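Long-range contacts in unknown protein (Leishmania major, PDB 1R75), which is of unknown function and contains a DUF1935 family domain built from two packed antiparallel beta sheets: residues A[35-40]-A[123-128]; A[51-56]-A[113-118]; A[61-66]-A[129-134]; A[67-72]-A[100-105]. All coordinates share one frame; numbering follows the deposited sequence.

Interaction 1: A[35-40]-A[123-128]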
# COMPACT_ATOMS: atom_id res chain seq x y z
N TYR A 35 -9.81 0.97 4.02
CA TYR A 35 -10.42 -0.13 3.26
C TYR A 35 -9.57 -1.38 3.42
O TYR A 35 -8.37 -1.33 3.08
CB TYR A 35 -10.46 0.24 1.78
CG TYR A 35 -11.19 1.53 1.43
CD1 TYR A 35 -12.53 1.52 1.00
CD2 TYR A 35 -10.56 2.73 1.50
CE1 TYR A 35 -13.18 2.72 0.63
CE2 TYR A 35 -11.20 3.91 1.14
CZ TYR A 35 -12.50 3.90 0.70
OH TYR A 35 -13.06 5.12 0.40
N PRO A 36 -10.11 -2.46 4.00
CA PRO A 36 -9.32 -3.69 4.12
C PRO A 36 -9.14 -4.34 2.76
O PRO A 36 -9.98 -4.16 1.84
CB PRO A 36 -10.16 -4.56 5.10
CG PRO A 36 -11.54 -4.11 4.90
CD PRO A 36 -11.47 -2.63 4.57
N MET A 37 -8.04 -5.06 2.59
CA MET A 37 -7.70 -5.60 1.26
C MET A 37 -7.16 -7.03 1.03
O MET A 37 -7.34 -7.60 -0.11
CB MET A 37 -6.70 -4.71 0.63
CG MET A 37 -7.30 -3.48 0.15
SD MET A 37 -5.99 -2.70 -0.64
CE MET A 37 -6.48 -2.57 -2.19
N PHE A 38 -6.48 -7.61 1.97
CA PHE A 38 -5.71 -8.85 1.64
C PHE A 38 -5.98 -9.85 2.79
O PHE A 38 -5.16 -10.12 3.67
CB PHE A 38 -4.22 -8.44 1.43
CG PHE A 38 -3.25 -9.57 1.11
CD1 PHE A 38 -3.19 -10.13 -0.16
CD2 PHE A 38 -2.37 -10.03 2.07
CE1 PHE A 38 -2.25 -11.13 -0.49
CE2 PHE A 38 -1.48 -11.07 1.77
CZ PHE A 38 -1.41 -11.60 0.47
N SER A 39 -7.21 -10.34 2.80
CA SER A 39 -7.76 -11.11 3.90
C SER A 39 -7.62 -10.28 5.14
O SER A 39 -7.17 -10.79 6.17
CB SER A 39 -7.04 -12.46 4.06
OG SER A 39 -7.95 -13.51 4.38
N ASN A 40 -7.97 -9.00 5.06
CA ASN A 40 -7.81 -8.14 6.24
C ASN A 40 -6.42 -8.13 6.91
O ASN A 40 -6.30 -8.05 8.15
CB ASN A 40 -8.85 -8.54 7.27
CG ASN A 40 -10.16 -8.78 6.64
OD1 ASN A 40 -10.75 -7.87 6.06
ND2 ASN A 40 -10.60 -10.05 6.65
N TRP A 123 -8.16 2.33 -11.40
CA TRP A 123 -7.01 1.66 -10.88
C TRP A 123 -7.40 0.24 -10.64
O TRP A 123 -8.62 -0.05 -10.47
CB TRP A 123 -6.56 2.25 -9.57
CG TRP A 123 -7.59 2.24 -8.43
CD1 TRP A 123 -8.59 3.14 -8.26
CD2 TRP A 123 -7.67 1.36 -7.35
NE1 TRP A 123 -9.31 2.87 -7.14
CE2 TRP A 123 -8.77 1.77 -6.55
CE3 TRP A 123 -7.00 0.21 -6.99
CZ2 TRP A 123 -9.15 1.12 -5.41
CZ3 TRP A 123 -7.38 -0.44 -5.81
CH2 TRP A 123 -8.44 0.03 -5.02
N ARG A 124 -6.43 -0.63 -10.57
CA ARG A 124 -6.65 -2.05 -10.23
C ARG A 124 -5.41 -2.62 -9.59
O ARG A 124 -4.30 -2.25 -9.93
CB ARG A 124 -7.07 -2.94 -11.40
CG ARG A 124 -6.16 -3.09 -12.48
CD ARG A 124 -6.85 -3.75 -13.69
NE ARG A 124 -6.91 -5.13 -13.32
CZ ARG A 124 -6.01 -6.06 -13.74
NH1 ARG A 124 -5.07 -5.76 -14.63
NH2 ARG A 124 -6.08 -7.29 -13.27
N VAL A 125 -5.61 -3.54 -8.67
CA VAL A 125 -4.47 -4.29 -8.18
C VAL A 125 -3.81 -5.13 -9.24
O VAL A 125 -4.44 -5.98 -9.89
CB VAL A 125 -4.83 -5.14 -7.00
CG1 VAL A 125 -3.59 -6.01 -6.62
CG2 VAL A 125 -5.30 -4.29 -5.89
N ASP A 126 -2.50 -4.95 -9.41
CA ASP A 126 -1.72 -5.70 -10.36
C ASP A 126 -1.09 -6.92 -9.68
O ASP A 126 -1.16 -8.06 -10.21
CB ASP A 126 -0.64 -4.81 -10.92
CG ASP A 126 0.30 -5.53 -11.82
OD1 ASP A 126 -0.14 -6.00 -12.89
OD2 ASP A 126 1.52 -5.68 -11.53
N THR A 127 -0.47 -6.70 -8.52
CA THR A 127 0.15 -7.80 -7.73
C THR A 127 -0.12 -7.57 -6.30
O THR A 127 -0.05 -6.41 -5.82
CB THR A 127 1.72 -7.73 -7.87
OG1 THR A 127 2.10 -7.93 -9.22
CG2 THR A 127 2.41 -8.86 -7.06
N LEU A 128 -0.48 -8.62 -5.57
CA LEU A 128 -0.62 -8.52 -4.16
C LEU A 128 -0.06 -9.86 -3.61
O LEU A 128 -0.63 -10.93 -3.92
CB LEU A 128 -2.01 -8.30 -3.81
CG LEU A 128 -2.35 -7.78 -2.46
CD1 LEU A 128 -1.44 -6.78 -1.81
CD2 LEU A 128 -3.79 -7.16 -2.54

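Interaction 2: A[51-56]-A[113-118]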
# COMPACT_ATOMS: atom_id res chain seq x y z
N ARG A 51 -5.35 14.15 -0.60
CA ARG A 51 -5.40 13.39 -1.85
C ARG A 51 -4.27 12.30 -1.92
O ARG A 51 -3.54 12.21 -2.89
CB ARG A 51 -5.38 14.30 -3.05
CG ARG A 51 -6.76 15.01 -3.23
CD ARG A 51 -6.85 16.06 -4.36
NE ARG A 51 -6.23 15.70 -5.64
CZ ARG A 51 -5.19 16.36 -6.19
NH1 ARG A 51 -4.59 17.37 -5.54
NH2 ARG A 51 -4.70 15.99 -7.37
N ARG A 52 -4.24 11.51 -0.89
CA ARG A 52 -3.12 10.62 -0.61
C ARG A 52 -3.59 9.25 -0.20
O ARG A 52 -4.57 9.09 0.55
CB ARG A 52 -2.41 11.25 0.54
CG ARG A 52 -1.19 10.69 1.00
CD ARG A 52 -0.51 11.77 1.98
NE ARG A 52 -1.17 11.85 3.29
CZ ARG A 52 -1.09 12.89 4.12
NH1 ARG A 52 -0.36 14.00 3.80
NH2 ARG A 52 -1.69 12.82 5.28
N TRP A 53 -2.84 8.25 -0.63
CA TRP A 53 -3.03 6.88 -0.17
C TRP A 53 -1.80 6.35 0.52
O TRP A 53 -0.66 6.65 0.09
CB TRP A 53 -3.23 5.99 -1.33
CG TRP A 53 -4.47 6.04 -2.09
CD1 TRP A 53 -5.49 6.94 -2.02
CD2 TRP A 53 -4.82 5.09 -3.11
NE1 TRP A 53 -6.47 6.62 -2.96
CE2 TRP A 53 -6.06 5.50 -3.66
CE3 TRP A 53 -4.19 3.96 -3.63
CZ2 TRP A 53 -6.70 4.76 -4.70
CZ3 TRP A 53 -4.87 3.21 -4.65
CH2 TRP A 53 -6.04 3.64 -5.17
N ALA A 54 -2.05 5.56 1.52
CA ALA A 54 -1.09 4.81 2.24
C ALA A 54 -1.59 3.39 2.49
O ALA A 54 -2.78 3.14 2.38
CB ALA A 54 -0.78 5.47 3.54
N PHE A 55 -0.66 2.48 2.77
CA PHE A 55 -0.96 1.10 3.16
C PHE A 55 -0.42 0.82 4.55
O PHE A 55 0.69 1.26 4.93
CB PHE A 55 -0.32 0.12 2.16
CG PHE A 55 -0.97 0.12 0.86
CD1 PHE A 55 -2.25 -0.36 0.71
CD2 PHE A 55 -0.29 0.60 -0.26
CE1 PHE A 55 -2.87 -0.38 -0.62
CE2 PHE A 55 -0.86 0.57 -1.53
CZ PHE A 55 -2.19 0.12 -1.69
N TYR A 56 -1.21 0.10 5.31
CA TYR A 56 -0.84 -0.36 6.64
C TYR A 56 -0.93 -1.89 6.66
O TYR A 56 -1.92 -2.45 6.19
CB TYR A 56 -1.73 0.31 7.72
CG TYR A 56 -1.59 -0.35 9.06
CD1 TYR A 56 -0.40 -0.25 9.77
CD2 TYR A 56 -2.62 -1.11 9.59
CE1 TYR A 56 -0.23 -0.93 10.97
CE2 TYR A 56 -2.46 -1.79 10.79
CZ TYR A 56 -1.29 -1.66 11.48
OH TYR A 56 -1.11 -2.31 12.64
N GLN A 113 3.24 2.52 4.87
CA GLN A 113 3.94 3.06 3.72
C GLN A 113 3.04 4.06 3.01
O GLN A 113 1.98 3.68 2.50
CB GLN A 113 4.42 1.91 2.78
CG GLN A 113 5.56 1.15 3.37
CD GLN A 113 6.91 1.87 3.07
OE1 GLN A 113 6.98 3.08 3.01
NE2 GLN A 113 7.93 1.11 2.82
N MET A 114 3.49 5.33 2.86
CA MET A 114 2.90 6.27 1.88
C MET A 114 3.09 5.68 0.46
O MET A 114 4.11 5.09 0.14
CB MET A 114 3.62 7.64 1.99
CG MET A 114 3.38 8.27 3.33
SD MET A 114 1.56 8.68 3.50
CE MET A 114 1.65 8.04 4.88
N PHE A 115 2.06 5.80 -0.35
CA PHE A 115 2.01 5.20 -1.63
C PHE A 115 1.96 6.19 -2.76
O PHE A 115 2.95 6.31 -3.59
CB PHE A 115 0.83 4.24 -1.61
CG PHE A 115 0.77 3.34 -2.83
CD1 PHE A 115 1.85 2.59 -3.18
CD2 PHE A 115 -0.43 3.25 -3.62
CE1 PHE A 115 1.80 1.73 -4.29
CE2 PHE A 115 -0.44 2.44 -4.75
CZ PHE A 115 0.67 1.66 -5.05
N VAL A 116 0.82 6.91 -2.93
CA VAL A 116 0.67 7.87 -4.02
C VAL A 116 -0.10 9.08 -3.56
O VAL A 116 -0.82 9.09 -2.58
CB VAL A 116 -0.05 7.29 -5.28
CG1 VAL A 116 0.70 6.22 -5.82
CG2 VAL A 116 -1.47 6.83 -4.93
N GLU A 117 0.07 10.14 -4.27
CA GLU A 117 -0.69 11.34 -3.99
C GLU A 117 -1.12 11.98 -5.28
O GLU A 117 -0.34 12.06 -6.24
CB GLU A 117 0.24 12.28 -3.20
CG GLU A 117 -0.36 13.60 -2.83
CD GLU A 117 0.32 14.27 -1.60
OE1 GLU A 117 0.70 13.54 -0.64
OE2 GLU A 117 0.43 15.52 -1.61
N GLY A 118 -2.37 12.43 -5.33
CA GLY A 118 -2.87 13.16 -6.47
C GLY A 118 -4.27 12.65 -6.84
O GLY A 118 -4.97 12.19 -5.99

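Interaction 3: A[61-66]-A[129-134]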
# COMPACT_ATOMS: atom_id res chain seq x y z
N GLU A 61 3.94 -10.77 11.16
CA GLU A 61 4.86 -11.76 10.58
C GLU A 61 5.09 -11.73 9.09
O GLU A 61 5.98 -12.49 8.60
CB GLU A 61 4.38 -13.22 10.89
CG GLU A 61 3.25 -13.44 11.89
CD GLU A 61 3.21 -14.90 12.44
OE1 GLU A 61 3.46 -15.88 11.66
OE2 GLU A 61 2.95 -15.08 13.67
N LEU A 62 4.29 -10.93 8.36
CA LEU A 62 4.34 -10.92 6.87
C LEU A 62 4.89 -9.62 6.31
O LEU A 62 4.57 -8.60 6.83
CB LEU A 62 2.92 -11.06 6.30
CG LEU A 62 2.17 -12.34 6.70
CD1 LEU A 62 0.88 -12.42 5.96
CD2 LEU A 62 2.97 -13.49 6.37
N ILE A 63 5.66 -9.70 5.23
CA ILE A 63 5.98 -8.57 4.35
C ILE A 63 5.10 -8.68 3.11
O ILE A 63 4.95 -9.78 2.54
CB ILE A 63 7.46 -8.47 4.01
CG1 ILE A 63 7.69 -7.32 3.03
CG2 ILE A 63 8.00 -9.66 3.39
CD1 ILE A 63 9.19 -7.10 2.80
N ILE A 64 4.46 -7.57 2.77
CA ILE A 64 3.43 -7.55 1.70
C ILE A 64 3.97 -6.73 0.57
O ILE A 64 4.54 -5.66 0.80
CB ILE A 64 2.11 -7.02 2.20
CG1 ILE A 64 1.57 -7.91 3.35
CG2 ILE A 64 1.10 -6.81 1.01
CD1 ILE A 64 0.44 -7.36 4.04
N HIS A 65 3.90 -7.25 -0.65
CA HIS A 65 4.31 -6.45 -1.82
C HIS A 65 3.06 -6.11 -2.58
O HIS A 65 2.29 -7.00 -2.90
CB HIS A 65 5.23 -7.26 -2.74
CG HIS A 65 5.59 -6.56 -4.02
ND1 HIS A 65 5.20 -7.02 -5.26
CD2 HIS A 65 6.27 -5.41 -4.24
CE1 HIS A 65 5.62 -6.17 -6.18
NE2 HIS A 65 6.28 -5.20 -5.60
N VAL A 66 2.83 -4.83 -2.84
CA VAL A 66 1.61 -4.41 -3.50
C VAL A 66 1.98 -3.58 -4.72
O VAL A 66 2.89 -2.75 -4.67
CB VAL A 66 0.61 -3.71 -2.56
CG1 VAL A 66 1.22 -2.58 -1.81
CG2 VAL A 66 -0.70 -3.24 -3.32
N GLU A 129 1.09 -9.79 -2.96
CA GLU A 129 1.84 -10.99 -2.53
C GLU A 129 2.37 -10.82 -1.13
O GLU A 129 2.68 -9.71 -0.70
CB GLU A 129 3.06 -11.19 -3.44
CG GLU A 129 3.62 -12.58 -3.38
CD GLU A 129 3.54 -13.31 -4.74
OE1 GLU A 129 3.66 -12.59 -5.81
OE2 GLU A 129 3.35 -14.58 -4.72
N ALA A 130 2.44 -11.89 -0.35
CA ALA A 130 3.01 -11.78 0.95
C ALA A 130 3.95 -12.93 1.17
O ALA A 130 3.72 -14.02 0.63
CB ALA A 130 1.96 -11.74 2.01
N ARG A 131 4.95 -12.68 2.01
CA ARG A 131 5.87 -13.74 2.43
C ARG A 131 6.24 -13.52 3.86
O ARG A 131 6.00 -12.43 4.38
CB ARG A 131 7.07 -13.78 1.49
CG ARG A 131 8.13 -12.74 1.72
CD ARG A 131 9.18 -12.63 0.60
NE ARG A 131 10.06 -13.80 0.47
CZ ARG A 131 11.29 -13.80 -0.08
NH1 ARG A 131 11.83 -12.68 -0.61
NH2 ARG A 131 12.00 -14.93 -0.11
N THR A 132 6.71 -14.56 4.56
CA THR A 132 7.08 -14.35 5.97
C THR A 132 8.21 -13.35 5.97
O THR A 132 9.08 -13.33 5.07
CB THR A 132 7.59 -15.71 6.64
OG1 THR A 132 8.57 -16.25 5.76
CG2 THR A 132 6.64 -16.67 6.56
N ALA A 133 8.21 -12.50 6.98
CA ALA A 133 9.22 -11.51 7.11
C ALA A 133 10.49 -12.07 7.78
O ALA A 133 10.78 -11.71 8.90
CB ALA A 133 8.69 -10.36 7.86
N GLU A 134 11.24 -12.86 7.00
CA GLU A 134 12.48 -13.54 7.38
C GLU A 134 13.42 -13.61 6.19
O GLU A 134 12.97 -13.68 5.04
CB GLU A 134 12.18 -14.91 7.95
CG GLU A 134 12.05 -16.07 7.00
CD GLU A 134 11.75 -17.36 7.76
OE1 GLU A 134 11.44 -17.25 8.97
OE2 GLU A 134 11.80 -18.49 7.15

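Interaction 4: A[67-72]-A[100-105]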
# COMPACT_ATOMS: atom_id res chain seq x y z
N ALA A 67 1.38 -3.90 -5.86
CA ALA A 67 1.49 -3.06 -7.02
C ALA A 67 0.12 -2.78 -7.60
O ALA A 67 -0.71 -3.69 -7.74
CB ALA A 67 2.35 -3.69 -8.12
N VAL A 68 -0.08 -1.52 -8.01
CA VAL A 68 -1.32 -1.03 -8.47
C VAL A 68 -1.08 -0.36 -9.81
O VAL A 68 -0.12 0.37 -9.99
CB VAL A 68 -1.92 -0.02 -7.50
CG1 VAL A 68 -3.17 0.60 -8.08
CG2 VAL A 68 -2.20 -0.64 -6.09
N LEU A 69 -1.95 -0.62 -10.75
CA LEU A 69 -1.91 -0.04 -12.07
C LEU A 69 -2.99 1.00 -12.17
O LEU A 69 -4.18 0.69 -11.93
CB LEU A 69 -2.28 -1.08 -13.08
CG LEU A 69 -1.34 -2.11 -13.53
CD1 LEU A 69 -2.19 -3.36 -14.03
CD2 LEU A 69 -0.42 -1.47 -14.65
N PHE A 70 -2.61 2.21 -12.52
CA PHE A 70 -3.45 3.38 -12.62
C PHE A 70 -3.63 3.77 -14.09
O PHE A 70 -2.70 3.58 -14.94
CB PHE A 70 -2.86 4.52 -11.83
CG PHE A 70 -2.78 4.31 -10.38
CD1 PHE A 70 -3.80 4.74 -9.50
CD2 PHE A 70 -1.56 3.86 -9.81
CE1 PHE A 70 -3.68 4.58 -8.15
CE2 PHE A 70 -1.45 3.77 -8.46
CZ PHE A 70 -2.47 4.13 -7.63
N ASP A 71 -4.85 4.09 -14.44
CA ASP A 71 -5.18 4.52 -15.78
C ASP A 71 -4.52 5.87 -16.14
O ASP A 71 -4.14 6.68 -15.29
CB ASP A 71 -6.69 4.67 -16.01
CG ASP A 71 -7.45 3.37 -15.96
OD1 ASP A 71 -6.82 2.23 -15.93
OD2 ASP A 71 -8.71 3.43 -16.00
N TYR A 72 -4.44 6.06 -17.46
CA TYR A 72 -3.57 7.02 -18.16
C TYR A 72 -3.96 8.42 -17.73
O TYR A 72 -3.14 9.32 -17.67
CB TYR A 72 -3.77 6.83 -19.71
CG TYR A 72 -5.11 7.45 -20.22
CD1 TYR A 72 -5.15 8.71 -20.81
CD2 TYR A 72 -6.33 6.76 -20.06
CE1 TYR A 72 -6.37 9.28 -21.24
CE2 TYR A 72 -7.57 7.35 -20.45
CZ TYR A 72 -7.57 8.60 -21.05
OH TYR A 72 -8.77 9.18 -21.45
N LYS A 100 -0.35 3.09 -18.87
CA LYS A 100 -0.78 3.09 -17.47
C LYS A 100 0.44 3.38 -16.62
O LYS A 100 1.58 3.40 -17.11
CB LYS A 100 -1.32 1.73 -17.14
CG LYS A 100 -2.49 1.40 -18.04
CD LYS A 100 -3.56 0.56 -17.40
CE LYS A 100 -4.68 0.33 -18.44
NZ LYS A 100 -5.91 1.17 -18.13
N TYR A 101 0.20 3.63 -15.36
CA TYR A 101 1.22 3.89 -14.36
C TYR A 101 1.20 2.73 -13.39
O TYR A 101 0.16 2.40 -12.82
CB TYR A 101 0.93 5.14 -13.63
CG TYR A 101 0.67 6.32 -14.52
CD1 TYR A 101 1.75 6.98 -15.17
CD2 TYR A 101 -0.60 6.80 -14.72
CE1 TYR A 101 1.54 8.06 -16.00
CE2 TYR A 101 -0.83 7.85 -15.55
CZ TYR A 101 0.23 8.50 -16.19
OH TYR A 101 -0.06 9.60 -17.00
N LEU A 102 2.32 2.09 -13.21
CA LEU A 102 2.46 1.05 -12.23
C LEU A 102 3.23 1.58 -11.06
O LEU A 102 4.34 2.13 -11.23
CB LEU A 102 3.15 -0.12 -12.88
CG LEU A 102 3.24 -1.38 -12.04
CD1 LEU A 102 1.92 -1.98 -11.83
CD2 LEU A 102 4.18 -2.34 -12.81
N CYS A 103 2.64 1.49 -9.88
CA CYS A 103 3.26 1.87 -8.62
C CYS A 103 3.28 0.75 -7.63
O CYS A 103 2.32 -0.01 -7.50
CB CYS A 103 2.53 3.01 -7.95
SG CYS A 103 2.39 4.53 -8.86
N GLU A 104 4.42 0.58 -6.96
CA GLU A 104 4.59 -0.59 -6.15
C GLU A 104 5.41 -0.27 -4.92
O GLU A 104 6.34 0.61 -5.00
CB GLU A 104 5.21 -1.70 -6.94
CG GLU A 104 6.61 -1.53 -7.30
CD GLU A 104 7.14 -2.69 -8.22
OE1 GLU A 104 6.66 -3.86 -8.15
OE2 GLU A 104 8.09 -2.44 -9.00
N VAL A 105 5.14 -0.98 -3.82
CA VAL A 105 5.85 -0.76 -2.58
C VAL A 105 5.80 -2.08 -1.79
O VAL A 105 4.89 -2.90 -1.95
CB VAL A 105 5.24 0.45 -1.75
CG1 VAL A 105 3.90 0.09 -1.15
CG2 VAL A 105 6.26 1.03 -0.74
O HOH W 1 -5.06 3.58 -19.07

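Interaction 1: A[35-40]-A[123-128]
The side chains of Phe38 and Leu128 run antiparallel past one another, and their apolar overlap is the main part of a contact carried largely by side chains. The aromatic CD1 comes to 3.4 Å from Leu128 CG, meeting it obliquely to the ring plane. With CG of Phe38 anti to its backbone N (chi1 179°), the ring is carried out beside the leucine; CD2 of Leu128 sits 3.9 Å from Phe38 CD1, while CE1 of the same ring lies 3.8 Å from the carbonyl O of Leu128. Met37 makes the second point of contact through its terminal methyl. Its CE approaches the rim of the Trp123 indole near the ring plane, 4.3 Å from CZ3, and also lies 4.2 Å from Val125 CG2, so the thioether tip bridges the indole and the valine. Trp123, Val125 and Leu128 set off from the backbone toward 35-40, whereas Asp126 and Thr127, both opposite Ala67, form a classic beta bulge. The loop that leaves strand 33-36, at the edge of the five-stranded sheet, thus folds onto the edge strand 123-132 of the four-stranded sheet; Leu42 and Arg44 of strand 42-47 pack alongside, and Trp53 meets the Trp123 ring edge-to-face.

Interaction 2: A[51-56]-A[113-118]
The carbonyl O of Trp53 receives two backbone N-H groups from the facing strand: Phe115 N at 2.9 Å and, weakly, Val116 N at 3.4 Å from the same Trp53 O. This double grip marks a classic beta bulge, Phe115 and Val116 both lying opposite Trp53, and it moves the pairing by one residue. On one side of it Phe55 and Gln113 exchange a pair of hydrogen bonds; on the other, Trp53 N binds Val116 O, and Gly118 N reaches Arg51 O at 2.7 Å. The antiparallel pair 52-57 and 112-117 lies inside the five-stranded sheet, and at the bulge Phe115 meets Val68, Cys103 and Val105 of the four-stranded sheet. There Phe55 and Phe115 form a T-shaped pair, planes 62° apart: Phe55 CE2 stands 3.4 Å above the centre of the Phe115 ring. Val116 CG1 lies over the opposite face of that ring, toward its rim, and Trp53 CE3 touches its edge, 3.8 Å from Phe115 CD2. On the face of the sheet that carries Arg52 and Ala54, Met114 is bent at chi2 (-65°), its CE 3.8 Å from Ala54 CB and its SD against Arg52 CD. The Arg51 guanidinium lays one face over Gly118 CA.

Interaction 3: A[61-66]-A[129-134]
His65 N donates to the carbonyl O of Glu129 at 2.7 Å, and Glu129 N returns a bond to His65 O, which makes these two residues a hydrogen-bonded antiparallel pair. Ile63 and Arg131 repeat the pattern two residues along: Ile63 N and Arg131 O are 2.9 Å apart, and Arg131 N answers to Ile63 O. A fifth bond, Ala133 N to Glu61 O at 2.8 Å, extends the ladder beyond the end of strand 123-132, where Ala133 is the centre of an inverse gamma turn. Between these pairs, CA-H groups of Leu62, Ile64, Ala130 and Thr132 approach carbonyl oxygens across the gap.

Side-chain packing follows on both faces. Ile63 and Arg131 run alongside each other, and the isoleucine branch CG2 touches the aliphatic CG of Arg131 at 3.5 Å. Arg131 CG stands between its own backbone N and carbonyl carbon (chi1 78°), which brings that methylene against the isoleucine. On the face shared by Ile64 and Ala130, Ile64 CG1 rests 4.1 Å from Ala130 CB, and Leu62 CD1 reaches the same methyl at 4.2 Å. Ala133 CB closes on Glu61 O.

Strand 123-132 is the outermost strand on this side of the four-stranded sheet, and 62-71 goes on by backbone bonds to strand 100-107; Phe38 and Ile41 pack on the face that carries Ala130 and Ile64.

Interaction 4: A[67-72]-A[100-105]
Lys100 NZ and Asp71 OD1 form a salt bridge of 2.6 Å, the ammonium meeting the oxygen from above the carboxylate plane, 59° out of it. The lysine chain runs alongside the aspartate. A water accepts from both Lys100 NZ, at 2.7 Å, and Tyr72 N, so the lysine tip is tied to the backbone just beyond the aspartate as well.

Backbone hydrogen bonds run in two reciprocal pairs, Val68 with Cys103 and Phe70 with Tyr101; the shortest is Phe70 N to Tyr101 O at 2.8 Å.

Apolar contacts divide between the two faces. On one, Leu69 and Leu102 cross obliquely, with Leu102 CD1 3.7 Å from Leu69 CG, and the methyl of Ala67 meets Glu104 CB at 3.7 Å. CG of Leu102 is anti to the backbone N (chi1 -173°), and chi2 of 68° then sets CD1 against Leu69. The other face is more aromatic: Cys103 SG lies obliquely beside the Phe70 ring, 3.9 Å from CE2, and Val68 CG1 covers one ring face toward the rim. The Tyr101 ring turns an edge to the carbonyls of Asp71 and Tyr72, its CE2 3.5 Å from Asp71 O.

Antiparallel neighbours at the centre of the four-stranded sheet, these strands put Val68, Phe70 and Cys103 on the inward face of a two-sheet beta sandwich, against Phe115 of the facing sheet.

Interactions 3 and 4 are successive parts of one sheet, about 20 Å apart between centres, and share strand 62-71; Val66 N lies 3.0 Å from Val105 O where they join. Interaction 2 belongs to the other sheet and meets interaction 4 face to face: Phe115 CE2 is 3.8 Å from Val68 CG2, and Val116 CG1 is 3.9 Å from Cys103 SG. Interaction 1 spans both layers. Its Trp123 CD2 comes within 3.5 Å of Trp53 CH2 in interaction 2, while Phe38 CE2 packs 3.5 Å from Ala130 CB in interaction 3. As the function is unknown, the contacts can be placed only within the fold.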